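Local coordinates for bumblebee peptidoglycan recognition protein SA (Bombus, PDB 5XZ4) that probably serves in insect innate immunity by binding bacterial peptidoglycan, with a preference for the Dap-type over the Lys-type, at residues 153-156 and 157-161; 70-73 and 74-77; 135-138 and 139-143. All blocks are in the same frame, centred on the assembly; numbering follows the deposited sequence.

Interaction 1. Residues 153-156 and 157-161; sequences MSPG and SKLQK
P155 packs against both L159 and Q160 where the loop 153-156 runs into the helix beginning at S157. The apolar part is small: P155 CB meets L159 CD2 at 3.8 Å, and the carbonyl oxygen P155 O sits 3.4 Å from L159 CB, so the leucine packs against both the ring carbon and the carbonyl oxygen of the proline. Q160 crosses the proline at a slant, its OE1 3.3 Å from P155 CD. Q160 gets there by sending CG opposite its backbone nitrogen (chi1 180°) and then bending at chi2, which brings OE1 back to the CD and CG end of the proline. Its NE2 is hydrogen-bonded to Q148, which fixes the amide's rotation and leaves OE1 buried against proline CH groups, with no polar partner in the model.

The backbone bonds tie the same residues together. Q160 N donates to G156 O over 2.9 Å, a straight bond (164° at the hydrogen) that is the first rung of the helix. G156 N in turn reaches back to M153 O at 2.8 Å, closing a type VI turn in which P155 follows a cis peptide bond. Water 1 bridges the outer side: it donates to M153 O at 2.8 Å and accepts from S157 OG at 3.0 Å. Beside it, the methyl end of M153 rests loosely on the serine.

G156 is the N-cap, with backbone angles at which a side chain would jam against the preceding carbonyl. S154, one residue before the proline, hydrogen-bonds H37; in zinc amidases of this family a metal-binding cysteine probably takes the serine's place. The arrangement is thus a cis-proline turn and glycine N-cap leading into the C-terminal helix of a PGRP domain.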
loop_
_atom_site.group_PDB
_atom_site.type_symbol
_atom_site.label_atom_id
_atom_site.label_comp_id
_atom_site.label_asym_id
_atom_site.label_seq_id
_atom_site.Cartn_x
_atom_site.Cartn_y
_atom_site.Cartn_z
ATOM N N MET A 153 4.266 -10.648 10.085
ATOM C CA MET A 153 2.962 -11.282 9.829
ATOM C C MET A 153 2.124 -10.551 8.759
ATOM O O MET A 153 1.161 -11.114 8.232
ATOM C CB MET A 153 2.181 -11.544 11.130
ATOM C CG MET A 153 2.796 -12.657 11.996
ATOM S SD MET A 153 2.911 -14.300 11.230
ATOM C CE MET A 153 1.265 -14.937 11.524
ATOM N N SER A 154 2.544 -9.337 8.395
ATOM C CA SER A 154 1.877 -8.538 7.334
ATOM C C SER A 154 1.861 -9.335 5.998
ATOM O O SER A 154 2.903 -9.908 5.614
ATOM C CB SER A 154 2.631 -7.220 7.199
ATOM O OG SER A 154 1.993 -6.373 6.249
ATOM N N PRO A 155 0.731 -9.409 5.271
ATOM C CA PRO A 155 -0.468 -8.586 5.384
ATOM C C PRO A 155 -1.589 -9.233 6.202
ATOM O O PRO A 155 -2.758 -8.857 6.047
ATOM C CB PRO A 155 -0.902 -8.473 3.905
ATOM C CG PRO A 155 -0.584 -9.847 3.361
ATOM C CD PRO A 155 0.752 -10.154 3.991
ATOM N N GLY A 156 -1.224 -10.202 7.041
ATOM C CA GLY A 156 -2.178 -10.999 7.805
ATOM C C GLY A 156 -2.558 -12.250 7.047
ATOM O O GLY A 156 -2.706 -12.222 5.820
ATOM N N SER A 157 -2.711 -13.354 7.764
ATOM C CA SER A 157 -2.946 -14.641 7.116
ATOM C C SER A 157 -4.159 -14.661 6.189
ATOM O O SER A 157 -4.110 -15.269 5.119
ATOM C CB SER A 157 -3.049 -15.748 8.162
ATOM O OG SER A 157 -1.793 -15.921 8.789
ATOM N N LYS A 158 -5.239 -13.990 6.592
ATOM C CA LYS A 158 -6.449 -14.001 5.795
ATOM C C LYS A 158 -6.305 -13.208 4.484
ATOM O O LYS A 158 -6.689 -13.700 3.428
ATOM C CB LYS A 158 -7.655 -13.536 6.612
ATOM C CG LYS A 158 -8.988 -13.835 5.965
ATOM C CD LYS A 158 -9.451 -15.269 6.192
ATOM C CE LYS A 158 -10.807 -15.506 5.544
ATOM N NZ LYS A 158 -11.085 -16.958 5.425
ATOM N N LEU A 159 -5.734 -11.996 4.568
ATOM C CA LEU A 159 -5.481 -11.185 3.382
ATOM C C LEU A 159 -4.451 -11.868 2.478
ATOM O O LEU A 159 -4.580 -11.814 1.255
ATOM C CB LEU A 159 -5.053 -9.767 3.755
ATOM C CG LEU A 159 -4.727 -8.798 2.619
ATOM C CD1 LEU A 159 -5.770 -8.702 1.511
ATOM C CD2 LEU A 159 -4.530 -7.437 3.254
ATOM N N GLN A 160 -3.449 -12.508 3.076
ATOM C CA GLN A 160 -2.477 -13.290 2.303
ATOM C C GLN A 160 -3.164 -14.354 1.432
ATOM O O GLN A 160 -2.824 -14.509 0.255
ATOM C CB GLN A 160 -1.414 -13.894 3.218
ATOM C CG GLN A 160 -0.362 -14.731 2.484
ATOM C CD GLN A 160 0.615 -13.891 1.672
ATOM O OE1 GLN A 160 0.717 -12.686 1.855
ATOM N NE2 GLN A 160 1.353 -14.529 0.778
ATOM N N LYS A 161 -4.137 -15.068 2.000
ATOM C CA LYS A 161 -4.943 -16.030 1.230
ATOM C C LYS A 161 -5.736 -15.330 0.116
ATOM O O LYS A 161 -5.782 -15.811 -1.018
ATOM C CB LYS A 161 -5.871 -16.844 2.154
ATOM C CG LYS A 161 -5.134 -17.843 3.036
ATOM C CD LYS A 161 -6.055 -18.687 3.912
ATOM C CE LYS A 161 -5.281 -19.744 4.701
ATOM N NZ LYS A 161 -4.432 -19.168 5.789
HETATM O O HOH W 1 0.276 -13.720 8.579
#

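Interaction 2. Residues 70-73 and 74-77; sequences IGYS and FLIG
The loop that enters strand 74-76, an inner strand of the mixed sheet of the PGRP domain, folds I70 and Y72 back onto L75. L75 is forked, and each prong has its own partner. CD1 meets I70 CD1 tip to tip at 3.9 Å; the isoleucine reaches that far because its chain is fully extended, with CG1 opposite the backbone nitrogen (chi1 -165°) and CD1 carrying on in the same line. CD2 lies 3.6 Å from Y72 CD2 and 3.8 Å from Y72 CG, approaching the ring obliquely, with the two side chains crossing at about a right angle. The inner end of the tyrosine also touches the strand backbone, Y72 CB being 3.7 Å from F74 O. All these contacts are apolar or van der Waals.

F74 departs to the other side of the strand. Its CG stands beside its own backbone nitrogen (chi1 -63°), which lays the ring against the preceding peptide: S73 O is over one face, 3.3 Å from F74 CG. S73 CB adds a touch at 3.8 Å from F74 CD2, while the serine's OG is taken up by G104 N. An alanine here would remove the ring, and this would probably leave W88 without its edge-to-face partner and open a gap beside L127.

Strand alternation sorts the neighbours. F74 and I76 pack on helix 118-134, whereas L75 and I70 press on helix 47-64, at A54 and at I57, R58 and H61 respectively; Y72 leans on T39 and H94 in loops. At the level of the backbone, Y72 and S73 bond to residues 85-87, just beyond strand 82-84, and F74 bonds to G104 of strand 102-107.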
loop_
_atom_site.group_PDB
_atom_site.type_symbol
_atom_site.label_atom_id
_atom_site.label_comp_id
_atom_site.label_asym_id
_atom_site.label_seq_id
_atom_site.Cartn_x
_atom_site.Cartn_y
_atom_site.Cartn_z
ATOM N N ILE A 70 4.968 9.005 5.546
ATOM C CA ILE A 70 4.310 7.716 5.739
ATOM C C ILE A 70 5.069 6.663 4.918
ATOM O O ILE A 70 5.491 6.947 3.780
ATOM C CB ILE A 70 2.806 7.814 5.345
ATOM C CG1 ILE A 70 2.006 6.625 5.871
ATOM C CG2 ILE A 70 2.599 8.052 3.841
ATOM C CD1 ILE A 70 0.483 6.731 5.766
ATOM N N GLY A 71 5.262 5.475 5.478
ATOM C CA GLY A 71 6.161 4.497 4.834
ATOM C C GLY A 71 5.561 3.878 3.578
ATOM O O GLY A 71 6.317 3.440 2.690
ATOM N N TYR A 72 4.229 3.812 3.517
ATOM C CA TYR A 72 3.519 3.120 2.403
ATOM C C TYR A 72 3.444 3.995 1.146
ATOM O O TYR A 72 3.379 5.220 1.232
ATOM C CB TYR A 72 2.088 2.726 2.810
ATOM C CG TYR A 72 2.060 1.817 4.031
ATOM C CD1 TYR A 72 2.434 0.474 3.923
ATOM C CD2 TYR A 72 1.706 2.299 5.328
ATOM C CE1 TYR A 72 2.462 -0.362 5.034
ATOM C CE2 TYR A 72 1.739 1.447 6.455
ATOM C CZ TYR A 72 2.087 0.120 6.295
ATOM O OH TYR A 72 2.149 -0.766 7.350
ATOM N N SER A 73 3.451 3.346 -0.039
ATOM C CA SER A 73 3.187 4.033 -1.322
ATOM C C SER A 73 1.732 4.500 -1.426
ATOM O O SER A 73 1.461 5.629 -1.857
ATOM C CB SER A 73 3.516 3.073 -2.475
ATOM O OG SER A 73 4.821 2.541 -2.334
ATOM N N PHE A 74 0.818 3.591 -1.077
ATOM C CA PHE A 74 -0.624 3.853 -1.066
ATOM C C PHE A 74 -1.263 3.108 0.099
ATOM O O PHE A 74 -0.736 2.078 0.546
ATOM C CB PHE A 74 -1.284 3.316 -2.373
ATOM C CG PHE A 74 -0.792 3.982 -3.635
ATOM C CD1 PHE A 74 -1.378 5.150 -4.099
ATOM C CD2 PHE A 74 0.256 3.436 -4.377
ATOM C CE1 PHE A 74 -0.911 5.773 -5.252
ATOM C CE2 PHE A 74 0.707 4.058 -5.549
ATOM C CZ PHE A 74 0.131 5.222 -5.980
ATOM N N LEU A 75 -2.413 3.632 0.541
ATOM C CA LEU A 75 -3.285 2.913 1.502
ATOM C C LEU A 75 -4.597 2.582 0.843
ATOM O O LEU A 75 -5.060 3.335 -0.068
ATOM C CB LEU A 75 -3.567 3.719 2.783
ATOM C CG LEU A 75 -2.364 4.243 3.568
ATOM C CD1 LEU A 75 -2.867 5.162 4.692
ATOM C CD2 LEU A 75 -1.551 3.121 4.140
ATOM N N ILE A 76 -5.204 1.479 1.264
ATOM C CA ILE A 76 -6.579 1.133 0.837
ATOM C C ILE A 76 -7.497 1.271 2.058
ATOM O O ILE A 76 -7.286 0.604 3.071
ATOM C CB ILE A 76 -6.695 -0.315 0.263
ATOM C CG1 ILE A 76 -5.616 -0.611 -0.803
ATOM C CG2 ILE A 76 -8.132 -0.583 -0.242
ATOM C CD1 ILE A 76 -5.757 0.205 -2.072
ATOM N N GLY A 77 -8.502 2.138 1.948
ATOM C CA GLY A 77 -9.500 2.293 3.004
ATOM C C GLY A 77 -10.677 1.350 2.894
ATOM O O GLY A 77 -11.029 0.894 1.789
#

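Interaction 3. Residues 135-138 and 139-143; sequences GILR and EDIRV
R138 and D140 bring two flat groups edge to edge, the carboxylate approaching the guanidinium near its own plane and neither stacking on the other. R138 NE donates to D140 OD1 at 3.0 Å in a nearly straight bond (165° at the hydrogen), and OD1 receives it on its syn lone pair, the one on the side of OD2. The planes are 29° apart, close to coplanar, yet only NE makes the bond: R138 NH1 stays 3.5 Å from D140 OD2. The two side chains run alongside each other. The arginine bends at chi3 to turn NE toward the acid, and D140 carries its carboxylate between its backbone nitrogen and carbonyl carbon (chi1 59°), which swings OD1 back toward the arginine's CB.

The pair clasps a type I beta turn from R138 to I141, and the turn's own bond, from I141 N to R138 O at 3.0 Å, is weak, so the salt bridge probably helps to hold it. Here the chain turns a corner after helix 118-134 and short strand 137-138, and enters 141-145, the edge strand parallel to 31-38. This helix and turn complete the beta-alpha-beta crossover from strand 102-107.

Below the polar surface, L137 and I141 meet at a slant: I141 CD1 is 3.9 Å from L137 CD2 and 4.0 Å from L137 CB. Both residues also pack on V34 of strand 31-38, and I141 rests on K132 of the helix as well. On the outside, water 2 lies 2.7 Å from L137 O and 3.0 Å from E139 OE2, spanning the start of the turn.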
loop_
_atom_site.group_PDB
_atom_site.type_symbol
_atom_site.label_atom_id
_atom_site.label_comp_id
_atom_site.label_asym_id
_atom_site.label_seq_id
_atom_site.Cartn_x
_atom_site.Cartn_y
_atom_site.Cartn_z
ATOM N N GLY A 135 1.545 2.032 -17.608
ATOM C CA GLY A 135 2.956 1.730 -17.834
ATOM C C GLY A 135 3.858 2.073 -16.659
ATOM O O GLY A 135 5.076 2.046 -16.785
ATOM N N ILE A 136 3.253 2.399 -15.514
ATOM C CA ILE A 136 3.990 2.663 -14.271
ATOM C C ILE A 136 4.515 1.351 -13.665
ATOM O O ILE A 136 5.623 1.303 -13.117
ATOM C CB ILE A 136 3.086 3.395 -13.246
ATOM C CG1 ILE A 136 2.565 4.731 -13.813
ATOM C CG2 ILE A 136 3.825 3.600 -11.919
ATOM C CD1 ILE A 136 1.357 5.281 -13.085
ATOM N N LEU A 137 3.696 0.302 -13.738
ATOM C CA LEU A 137 4.086 -1.048 -13.295
ATOM C C LEU A 137 4.425 -1.870 -14.516
ATOM O O LEU A 137 3.804 -1.689 -15.553
ATOM C CB LEU A 137 2.930 -1.720 -12.528
ATOM C CG LEU A 137 2.471 -1.004 -11.248
ATOM C CD1 LEU A 137 1.303 -1.768 -10.636
ATOM C CD2 LEU A 137 3.605 -0.893 -10.224
ATOM N N ARG A 138 5.384 -2.770 -14.389
ATOM C CA ARG A 138 5.731 -3.673 -15.522
ATOM C C ARG A 138 4.516 -4.535 -15.882
ATOM O O ARG A 138 3.686 -4.869 -15.020
ATOM C CB ARG A 138 6.894 -4.570 -15.121
ATOM C CG ARG A 138 8.232 -3.849 -15.061
ATOM C CD ARG A 138 9.374 -4.796 -14.734
ATOM N NE ARG A 138 9.565 -5.812 -15.758
ATOM C CZ ARG A 138 10.537 -5.824 -16.674
ATOM N NH1 ARG A 138 10.586 -6.824 -17.541
ATOM N NH2 ARG A 138 11.460 -4.865 -16.730
ATOM N N GLU A 139 4.419 -4.902 -17.162
ATOM C CA GLU A 139 3.342 -5.787 -17.644
ATOM C C GLU A 139 3.339 -7.138 -16.903
ATOM O O GLU A 139 2.278 -7.727 -16.671
ATOM C CB GLU A 139 3.465 -6.015 -19.163
ATOM C CG GLU A 139 3.412 -4.750 -20.010
ATOM C CD GLU A 139 1.998 -4.289 -20.315
ATOM O OE1 GLU A 139 1.195 -5.097 -20.834
ATOM O OE2 GLU A 139 1.703 -3.106 -20.059
ATOM N N ASP A 140 4.535 -7.594 -16.527
ATOM C CA ASP A 140 4.731 -8.832 -15.792
ATOM C C ASP A 140 4.889 -8.594 -14.282
ATOM O O ASP A 140 5.604 -9.338 -13.604
ATOM C CB ASP A 140 5.939 -9.615 -16.367
ATOM C CG ASP A 140 7.257 -8.831 -16.310
ATOM O OD1 ASP A 140 7.283 -7.683 -15.824
ATOM O OD2 ASP A 140 8.285 -9.386 -16.769
ATOM N N ILE A 141 4.209 -7.564 -13.770
ATOM C CA ILE A 141 4.276 -7.199 -12.332
ATOM C C ILE A 141 4.091 -8.425 -11.421
ATOM O O ILE A 141 3.174 -9.209 -11.612
ATOM C CB ILE A 141 3.264 -6.062 -11.990
ATOM C CG1 ILE A 141 3.457 -5.505 -10.573
ATOM C CG2 ILE A 141 1.820 -6.506 -12.110
ATOM C CD1 ILE A 141 4.668 -4.633 -10.459
ATOM N N ARG A 142 4.953 -8.546 -10.410
ATOM C CA ARG A 142 4.877 -9.619 -9.422
ATOM C C ARG A 142 4.278 -9.065 -8.127
ATOM O O ARG A 142 4.873 -8.175 -7.509
ATOM C CB ARG A 142 6.263 -10.212 -9.171
ATOM C CG ARG A 142 6.793 -10.990 -10.381
ATOM C CD ARG A 142 8.272 -11.287 -10.251
ATOM N NE ARG A 142 8.847 -11.836 -11.481
ATOM C CZ ARG A 142 10.130 -12.145 -11.646
ATOM N NH1 ARG A 142 10.542 -12.628 -12.813
ATOM N NH2 ARG A 142 11.012 -11.980 -10.658
ATOM N N VAL A 143 3.113 -9.571 -7.742
ATOM C CA VAL A 143 2.450 -9.135 -6.501
ATOM C C VAL A 143 2.803 -10.166 -5.431
ATOM O O VAL A 143 2.642 -11.374 -5.646
ATOM C CB VAL A 143 0.920 -9.029 -6.678
ATOM C CG1 VAL A 143 0.245 -8.734 -5.339
ATOM C CG2 VAL A 143 0.568 -7.961 -7.700
HETATM O O HOH W 2 3.615 -1.790 -18.198
#

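Overall arrangement
Interaction 2 is the core contact, its centre about 4 Å from that of the chain, and it is built of aliphatic and aromatic packing. Interactions 1 and 3 lie farther out, at about 13 and 15 Å, and combine a small apolar patch with polar work: a helix start and a bridging water in one, a salt bridge across a turn in the other. Interactions 2 and 3 reach the same sheet, on inner strand 74-76 and edge strand 141-145, and helix 118-134 packs on both. Interaction 1 follows that edge strand in the chain and starts the next helix. None of the three touches another; their nearest atoms are about 6 to 7 Å apart.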